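Local coordinates for protein Cwp19 (Clostridioides difficile, PDB 5OQ3) that is an S-layer-associated cell-wall protein whose TIM-barrel glycoside hydrolase domain, the part in this chain, probably cleaves peptidoglycan, at residues K234-G248 and W278-L291. Residues are numbered along the deposited sequence; the frame is centred on the assembly and turned at random.
Sequences KSIKPNVVFGVSPAG and WIKQGLIDYVVPQL
G243 CA sits over the centre of one face of the Y286 ring, 3.4 Å from its centroid and 2° off the normal, a CH-pi contact in a parallel strand pair where the bare CA, with no side chain, lets the ring lie directly on the backbone. From CB, Y286 turns CG between its own N and carbonyl carbon (chi1 75°), folding the ring back over the neighbouring strand. CG, CD1 and CD2 all meet G243 CA; CE1 also nears G243 C, and CE2 approaches G243 N and, at the ring edge, V241 CG2. CZ still lies above the glycine, while OH is hydrogen-bonded to ND1 of H120 and of H188 inside the barrel. On the other sheet face V244 CG1 meets W278 CZ3 at 3.4 Å and CG2 meets I284 CG2.

Backbone bonds V244 N to Y286 O and V288 N to V244 O zip the strands together, and F242 O accepts from both D285 N and Y286 N. D285 OD2 is gripped twice: F242 N comes to its anti lone pair at 2.9 Å, and K234 NZ forms a salt bridge from the syn side at 2.8 Å, tilted 28° out of the carboxylate plane, while also donating to V240 O. At the C-terminal ends S245 OG gives its proton to V288 O (2.7 Å), in the carbonyl plane, and accepts a bond from Q290 NE2, which also binds D191. A water spans G248 N and Q290 O.

Here the fifth and sixth strands of the eight-stranded TIM barrel, 241-244 and 286-287, run side by side between strands 186-189 and 319-324, with helix 214-236 packed against F242 and W278 and helix 302-313 against P289 and L291.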
ATOM      1  N   LYS A 234      -0.325  17.381   5.883  1.00  8.05           N
ATOM      2  CA  LYS A 234      -0.180  18.102   7.165  1.00  9.71           C
ATOM      3  C   LYS A 234      -0.685  19.528   7.053  1.00  9.07           C
ATOM      4  O   LYS A 234      -1.148  20.080   8.048  1.00 11.41           O
ATOM      5  CB  LYS A 234       1.279  18.065   7.617  1.00 12.80           C
ATOM      6  CG  LYS A 234       1.840  16.654   7.914  1.00 18.18           C
ATOM      7  CD  LYS A 234       1.076  15.760   8.889  1.00 23.19           C
ATOM      8  CE  LYS A 234       1.665  14.318   8.930  1.00 21.94           C
ATOM      9  NZ  LYS A 234       0.929  13.505   9.948  1.00 23.59           N
ATOM     10  N   SER A 235      -0.600  20.125   5.858  1.00  8.03           N
ATOM     11  CA  SER A 235      -1.050  21.504   5.696  1.00 10.15           C
ATOM     12  C   SER A 235      -2.580  21.611   5.711  1.00  9.82           C
ATOM     13  O   SER A 235      -3.134  22.707   5.852  1.00 15.20           O
ATOM     14  CB  SER A 235      -0.540  22.049   4.347  1.00 12.24           C
ATOM     15  OG  SER A 235      -1.240  21.506   3.261  1.00 13.03           O
ATOM     16  N   ILE A 236      -3.284  20.489   5.565  1.00  9.98           N
ATOM     17  CA  ILE A 236      -4.732  20.430   5.578  1.00  9.08           C
ATOM     18  C   ILE A 236      -5.244  19.899   6.929  1.00  7.95           C
ATOM     19  O   ILE A 236      -6.019  20.545   7.625  1.00 10.84           O
ATOM     20  CB  ILE A 236      -5.272  19.577   4.400  1.00 10.83           C
ATOM     21  CG1 ILE A 236      -4.797  20.168   3.063  1.00 11.99           C
ATOM     22  CG2 ILE A 236      -6.777  19.503   4.435  1.00 12.71           C
ATOM     23  CD1 ILE A 236      -4.874  19.192   1.897  1.00 15.41           C
ATOM     24  N   LYS A 237      -4.865  18.660   7.269  1.00  7.72           N
ATOM     25  CA  LYS A 237      -5.251  18.004   8.494  1.00  8.27           C
ATOM     26  C   LYS A 237      -4.003  17.457   9.170  1.00  8.44           C
ATOM     27  O   LYS A 237      -3.599  16.341   8.896  1.00  8.23           O
ATOM     28  CB  LYS A 237      -6.235  16.876   8.188  1.00  7.15           C
ATOM     29  CG  LYS A 237      -7.618  17.355   7.758  1.00  7.69           C
ATOM     30  CD  LYS A 237      -8.484  16.189   7.333  1.00  7.66           C
ATOM     31  CE  LYS A 237      -9.880  16.615   6.886  1.00  8.35           C
ATOM     32  NZ  LYS A 237     -10.608  15.429   6.347  1.00  8.31           N
ATOM     33  N   PRO A 238      -3.397  18.191  10.092  1.00  8.44           N
ATOM     34  CA  PRO A 238      -2.104  17.779  10.707  1.00  9.45           C
ATOM     35  C   PRO A 238      -2.136  16.406  11.352  1.00  9.10           C
ATOM     36  O   PRO A 238      -1.115  15.762  11.405  1.00 11.42           O
ATOM     37  CB  PRO A 238      -1.860  18.846  11.741  1.00 12.58           C
ATOM     38  CG  PRO A 238      -2.651  19.978  11.379  1.00 12.39           C
ATOM     39  CD  PRO A 238      -3.773  19.550  10.516  1.00  9.09           C
ATOM     40  N   ASN A 239      -3.300  15.977  11.858  1.00  8.86           N
ATOM     41  CA  ASN A 239      -3.356  14.713  12.623  1.00  9.13           C
ATOM     42  C   ASN A 239      -3.693  13.507  11.759  1.00  8.14           C
ATOM     43  O   ASN A 239      -3.770  12.406  12.283  1.00 10.86           O
ATOM     44  CB  ASN A 239      -4.244  14.849  13.867  1.00 10.77           C
ATOM     45  CG  ASN A 239      -3.793  15.952  14.789  1.00 12.20           C
ATOM     46  OD1 ASN A 239      -2.640  16.395  14.733  1.00 16.38           O
ATOM     47  ND2 ASN A 239      -4.676  16.340  15.685  1.00 16.39           N
ATOM     48  N   VAL A 240      -3.922  13.695  10.464  1.00  7.38           N
ATOM     49  CA  VAL A 240      -4.016  12.550   9.547  1.00  7.46           C
ATOM     50  C   VAL A 240      -2.630  12.030   9.303  1.00  7.68           C
ATOM     51  O   VAL A 240      -1.708  12.785   9.001  1.00  9.77           O
ATOM     52  CB  VAL A 240      -4.667  12.986   8.217  1.00  7.22           C
ATOM     53  CG1 VAL A 240      -4.537  11.901   7.167  1.00  7.30           C
ATOM     54  CG2 VAL A 240      -6.141  13.283   8.471  1.00  7.79           C
ATOM     55  N   VAL A 241      -2.486  10.715   9.461  1.00  6.54           N
ATOM     56  CA  VAL A 241      -1.157  10.048   9.325  1.00  6.91           C
ATOM     57  C   VAL A 241      -0.890   9.629   7.876  1.00  5.87           C
ATOM     58  O   VAL A 241      -1.817   9.364   7.115  1.00  8.47           O
ATOM     59  CB  VAL A 241      -1.014   8.868  10.290  1.00  9.12           C
ATOM     60  CG1 VAL A 241      -1.172   9.361  11.710  1.00 10.04           C
ATOM     61  CG2 VAL A 241      -2.009   7.726  10.030  1.00  8.93           C
ATOM     62  N   PHE A 242       0.376   9.531   7.547  1.00  6.02           N
ATOM     63  CA  PHE A 242       0.819   9.070   6.235  1.00  6.32           C
ATOM     64  C   PHE A 242       1.794   7.915   6.423  1.00  6.27           C
ATOM     65  O   PHE A 242       2.803   8.032   7.152  1.00  7.34           O
ATOM     66  CB  PHE A 242       1.518  10.225   5.508  1.00  6.99           C
ATOM     67  CG  PHE A 242       2.057   9.863   4.168  1.00  6.50           C
ATOM     68  CD1 PHE A 242       1.276   9.233   3.215  1.00  7.75           C
ATOM     69  CD2 PHE A 242       3.369  10.136   3.833  1.00  7.98           C
ATOM     70  CE1 PHE A 242       1.797   8.873   1.980  1.00  8.66           C
ATOM     71  CE2 PHE A 242       3.869   9.818   2.598  1.00  9.99           C
ATOM     72  CZ  PHE A 242       3.103   9.177   1.671  1.00  9.21           C
ATOM     73  N   GLY A 243       1.513   6.818   5.749  1.00  5.89           N
ATOM     74  CA  GLY A 243       2.400   5.671   5.831  1.00  7.16           C
ATOM     75  C   GLY A 243       2.544   4.939   4.523  1.00  6.38           C
ATOM     76  O   GLY A 243       1.730   5.070   3.608  1.00  6.80           O
ATOM     77  N   VAL A 244       3.611   4.120   4.487  1.00  5.58           N
ATOM     78  CA  VAL A 244       3.925   3.352   3.303  1.00  6.18           C
ATOM     79  C   VAL A 244       4.274   1.947   3.730  1.00  6.27           C
ATOM     80  O   VAL A 244       4.952   1.720   4.732  1.00  7.30           O
ATOM     81  CB  VAL A 244       5.145   4.002   2.539  1.00  6.42           C
ATOM     82  CG1 VAL A 244       5.523   3.211   1.310  1.00  8.36           C
ATOM     83  CG2 VAL A 244       4.850   5.443   2.206  1.00  8.01           C
ATOM     84  N   SER A 245       3.835   1.011   2.881  1.00  6.01           N
ATOM     85  CA  SER A 245       4.138  -0.390   3.042  1.00  6.46           C
ATOM     86  C   SER A 245       5.029  -0.883   1.898  1.00  6.90           C
ATOM     87  O   SER A 245       4.522  -1.261   0.832  1.00  7.74           O
ATOM     88  CB  SER A 245       2.856  -1.220   3.092  1.00  6.22           C
ATOM     89  OG  SER A 245       3.074  -2.593   3.259  1.00  7.11           O
ATOM     90  N   PRO A 246       6.368  -0.872   2.093  1.00  7.27           N
ATOM     91  CA  PRO A 246       7.298  -1.371   1.089  1.00  8.05           C
ATOM     92  C   PRO A 246       7.484  -2.873   1.204  1.00  8.59           C
ATOM     93  O   PRO A 246       7.071  -3.532   2.180  1.00  8.39           O
ATOM     94  CB  PRO A 246       8.568  -0.616   1.426  1.00  8.69           C
ATOM     95  CG  PRO A 246       8.535  -0.622   2.929  1.00  8.67           C
ATOM     96  CD  PRO A 246       7.070  -0.437   3.311  1.00  7.32           C
ATOM     97  N   ALA A 247       8.155  -3.393   0.194  1.00  8.21           N
ATOM     98  CA  ALA A 247       8.581  -4.784   0.250  1.00  8.66           C
ATOM     99  C   ALA A 247       9.497  -5.005   1.491  1.00  8.81           C
ATOM    100  O   ALA A 247      10.114  -4.078   2.036  1.00  9.86           O
ATOM    101  CB  ALA A 247       9.318  -5.142  -1.018  1.00 10.68           C
ATOM    102  N   GLY A 248       9.578  -6.259   1.902  1.00  8.71           N
ATOM    103  CA  GLY A 248      10.165  -6.608   3.180  1.00 10.00           C
ATOM    104  C   GLY A 248      11.687  -6.593   3.298  1.00  9.12           C
ATOM    105  O   GLY A 248      12.213  -6.625   4.423  1.00 10.53           O
ATOM    106  N   TRP A 278      13.584   7.169   3.788  1.00  6.80           N
ATOM    107  CA  TRP A 278      12.291   7.668   4.193  1.00  6.90           C
ATOM    108  C   TRP A 278      12.244   7.796   5.705  1.00  7.10           C
ATOM    109  O   TRP A 278      11.699   8.758   6.250  1.00  8.28           O
ATOM    110  CB  TRP A 278      11.165   6.751   3.746  1.00  7.32           C
ATOM    111  CG  TRP A 278      11.128   6.373   2.322  1.00  7.33           C
ATOM    112  CD1 TRP A 278      11.742   6.971   1.260  1.00  7.68           C
ATOM    113  CD2 TRP A 278      10.371   5.289   1.794  1.00  7.21           C
ATOM    114  NE1 TRP A 278      11.478   6.292   0.114  1.00  7.62           N
ATOM    115  CE2 TRP A 278      10.605   5.264   0.410  1.00  7.77           C
ATOM    116  CE3 TRP A 278       9.506   4.326   2.362  1.00  7.15           C
ATOM    117  CZ2 TRP A 278      10.050   4.283  -0.409  1.00  7.82           C
ATOM    118  CZ3 TRP A 278       8.958   3.386   1.557  1.00  7.28           C
ATOM    119  CH2 TRP A 278       9.187   3.375   0.184  1.00  8.99           C
ATOM    120  N   ILE A 279      12.746   6.802   6.387  1.00  8.43           N
ATOM    121  CA  ILE A 279      12.760   6.772   7.841  1.00  9.41           C
ATOM    122  C   ILE A 279      13.690   7.831   8.388  1.00 10.97           C
ATOM    123  O   ILE A 279      13.296   8.630   9.258  1.00 13.02           O
ATOM    124  CB  ILE A 279      13.118   5.351   8.356  1.00 10.20           C
ATOM    125  CG1 ILE A 279      12.028   4.349   7.993  1.00 10.60           C
ATOM    126  CG2 ILE A 279      13.396   5.353   9.861  1.00 12.41           C
ATOM    127  CD1 ILE A 279      12.441   2.917   8.118  1.00 12.44           C
ATOM    128  N   LYS A 280      14.894   7.906   7.872  1.00 10.92           N
ATOM    129  CA  LYS A 280      15.878   8.813   8.426  1.00 12.62           C
ATOM    130  C   LYS A 280      15.521  10.253   8.209  1.00 12.04           C
ATOM    131  O   LYS A 280      15.825  11.090   9.040  1.00 14.95           O
ATOM    132  CB  LYS A 280      17.262   8.436   7.911  1.00 15.69           C
ATOM    133  CG  LYS A 280      17.669   6.993   8.320  1.00 23.11           C
ATOM    134  CD  LYS A 280      18.199   6.834   9.734  1.00 33.34           C
ATOM    135  CE  LYS A 280      17.165   6.690  10.830  1.00 35.00           C
ATOM    136  NZ  LYS A 280      17.765   7.177  12.121  1.00 39.93           N
ATOM    137  N   GLN A 281      14.902  10.569   7.078  1.00 10.61           N
ATOM    138  CA  GLN A 281      14.466  11.943   6.755  1.00 10.40           C
ATOM    139  C   GLN A 281      13.046  12.274   7.249  1.00  9.92           C
ATOM    140  O   GLN A 281      12.579  13.406   7.109  1.00 12.65           O
ATOM    141  CB  GLN A 281      14.570  12.200   5.267  1.00 10.84           C
ATOM    142  CG  GLN A 281      15.997  12.164   4.773  1.00 12.16           C
ATOM    143  CD  GLN A 281      16.087  12.347   3.271  1.00 11.84           C
ATOM    144  OE1 GLN A 281      15.417  13.220   2.698  1.00 13.52           O
ATOM    145  NE2 GLN A 281      16.911  11.498   2.609  1.00 12.36           N
ATOM    146  N   GLY A 282      12.356  11.303   7.839  1.00  9.56           N
ATOM    147  CA  GLY A 282      11.043  11.547   8.380  1.00  8.84           C
ATOM    148  C   GLY A 282      10.014  11.904   7.320  1.00  8.22           C
ATOM    149  O   GLY A 282       9.174  12.779   7.485  1.00 10.56           O
ATOM    150  N   LEU A 283      10.050  11.170   6.217  1.00  7.21           N
ATOM    151  CA  LEU A 283       9.186  11.426   5.095  1.00  6.75           C
ATOM    152  C   LEU A 283       7.799  10.761   5.260  1.00  7.64           C
ATOM    153  O   LEU A 283       6.894  10.999   4.478  1.00  9.27           O
ATOM    154  CB  LEU A 283       9.790  10.938   3.763  1.00  8.22           C
ATOM    155  CG  LEU A 283      11.200  11.475   3.475  1.00  8.43           C
ATOM    156  CD1 LEU A 283      11.676  11.001   2.127  1.00 10.48           C
ATOM    157  CD2 LEU A 283      11.261  12.975   3.604  1.00  9.34           C
ATOM    158  N   ILE A 284       7.711   9.890   6.269  1.00  6.81           N
ATOM    159  CA  ILE A 284       6.508   9.119   6.529  1.00  6.71           C
ATOM    160  C   ILE A 284       6.275   9.122   8.049  1.00  6.99           C
ATOM    161  O   ILE A 284       7.227   9.276   8.817  1.00  8.05           O
ATOM    162  CB  ILE A 284       6.636   7.658   5.985  1.00  8.13           C
ATOM    163  CG1 ILE A 284       7.847   6.912   6.567  1.00  8.21           C
ATOM    164  CG2 ILE A 284       6.670   7.666   4.445  1.00  8.97           C
ATOM    165  CD1 ILE A 284       8.053   5.535   6.017  1.00  8.66           C
ATOM    166  N   ASP A 285       5.022   8.917   8.439  1.00  7.27           N
ATOM    167  CA  ASP A 285       4.702   8.721   9.855  1.00  7.39           C
ATOM    168  C   ASP A 285       4.788   7.273  10.316  1.00  6.75           C
ATOM    169  O   ASP A 285       5.030   7.006  11.494  1.00  8.13           O
ATOM    170  CB  ASP A 285       3.295   9.224  10.162  1.00  6.67           C
ATOM    171  CG  ASP A 285       3.107  10.707   9.962  1.00  8.74           C
ATOM    172  OD1 ASP A 285       3.927  11.467  10.471  1.00 11.86           O
ATOM    173  OD2 ASP A 285       2.131  11.078   9.287  1.00  9.67           O
ATOM    174  N   TYR A 286       4.545   6.342   9.384  1.00  6.14           N
ATOM    175  CA  TYR A 286       4.599   4.907   9.685  1.00  6.15           C
ATOM    176  C   TYR A 286       5.081   4.140   8.495  1.00  6.27           C
ATOM    177  O   TYR A 286       4.949   4.582   7.365  1.00  7.53           O
ATOM    178  CB  TYR A 286       3.236   4.411  10.213  1.00  6.38           C
ATOM    179  CG  TYR A 286       2.078   4.221   9.268  1.00  5.90           C
ATOM    180  CD1 TYR A 286       1.991   3.069   8.488  1.00  6.78           C
ATOM    181  CD2 TYR A 286       1.051   5.137   9.181  1.00  7.64           C
ATOM    182  CE1 TYR A 286       0.898   2.834   7.682  1.00  7.41           C
ATOM    183  CE2 TYR A 286      -0.073   4.879   8.387  1.00  7.73           C
ATOM    184  CZ  TYR A 286      -0.129   3.719   7.636  1.00  7.58           C
ATOM    185  OH  TYR A 286      -1.251   3.444   6.852  1.00  8.93           O
ATOM    186  N   VAL A 287       5.610   2.944   8.766  1.00  6.04           N
ATOM    187  CA  VAL A 287       6.142   2.073   7.730  1.00  6.34           C
ATOM    188  C   VAL A 287       5.700   0.652   8.054  1.00  6.01           C
ATOM    189  O   VAL A 287       5.640   0.231   9.228  1.00  7.06           O
ATOM    190  CB  VAL A 287       7.701   2.197   7.679  1.00  7.02           C
ATOM    191  CG1 VAL A 287       8.371   1.644   8.955  1.00  7.82           C
ATOM    192  CG2 VAL A 287       8.253   1.550   6.424  1.00  7.84           C
ATOM    193  N   VAL A 288       5.352  -0.075   6.979  1.00  6.08           N
ATOM    194  CA  VAL A 288       4.794  -1.431   7.086  1.00  6.67           C
ATOM    195  C   VAL A 288       5.545  -2.398   6.177  1.00  6.23           C
ATOM    196  O   VAL A 288       5.041  -2.788   5.119  1.00  7.34           O
ATOM    197  CB  VAL A 288       3.272  -1.473   6.817  1.00  6.04           C
ATOM    198  CG1 VAL A 288       2.719  -2.817   7.216  1.00  6.93           C
ATOM    199  CG2 VAL A 288       2.551  -0.329   7.485  1.00  6.60           C
ATOM    200  N   PRO A 289       6.775  -2.810   6.548  1.00  6.64           N
ATOM    201  CA  PRO A 289       7.454  -3.762   5.694  1.00  7.13           C
ATOM    202  C   PRO A 289       6.611  -5.026   5.554  1.00  7.57           C
ATOM    203  O   PRO A 289       6.052  -5.543   6.533  1.00  8.30           O
ATOM    204  CB  PRO A 289       8.777  -4.024   6.432  1.00  9.26           C
ATOM    205  CG  PRO A 289       8.509  -3.594   7.851  1.00 10.15           C
ATOM    206  CD  PRO A 289       7.487  -2.526   7.801  1.00  7.41           C
ATOM    207  N   GLN A 290       6.570  -5.554   4.314  1.00  7.01           N
ATOM    208  CA  GLN A 290       5.790  -6.754   4.026  1.00  8.07           C
ATOM    209  C   GLN A 290       6.665  -7.978   4.275  1.00  9.09           C
ATOM    210  O   GLN A 290       7.482  -8.380   3.439  1.00  9.76           O
ATOM    211  CB  GLN A 290       5.313  -6.675   2.564  1.00  8.76           C
ATOM    212  CG  GLN A 290       4.345  -5.537   2.388  1.00  9.10           C
ATOM    213  CD  GLN A 290       3.865  -5.335   0.946  1.00  8.87           C
ATOM    214  OE1 GLN A 290       4.032  -6.157   0.064  1.00 12.30           O
ATOM    215  NE2 GLN A 290       3.223  -4.214   0.726  1.00  9.48           N
ATOM    216  N   LEU A 291       6.510  -8.539   5.481  1.00  8.87           N
ATOM    217  CA  LEU A 291       7.288  -9.703   5.888  1.00  9.83           C
ATOM    218  C   LEU A 291       6.488 -10.952   5.667  1.00 10.42           C
ATOM    219  O   LEU A 291       6.194 -11.718   6.599  1.00 10.15           O
ATOM    220  CB  LEU A 291       7.743  -9.551   7.351  1.00  9.14           C
ATOM    221  CG  LEU A 291       8.531  -8.270   7.682  1.00 10.09           C
ATOM    222  CD1 LEU A 291       9.127  -8.409   9.092  1.00 10.69           C
ATOM    223  CD2 LEU A 291       9.604  -7.943   6.669  1.00 11.26           C
TER
HETATM  224  O   HOH W   1       8.078  -8.312   0.469  1.00 12.59           O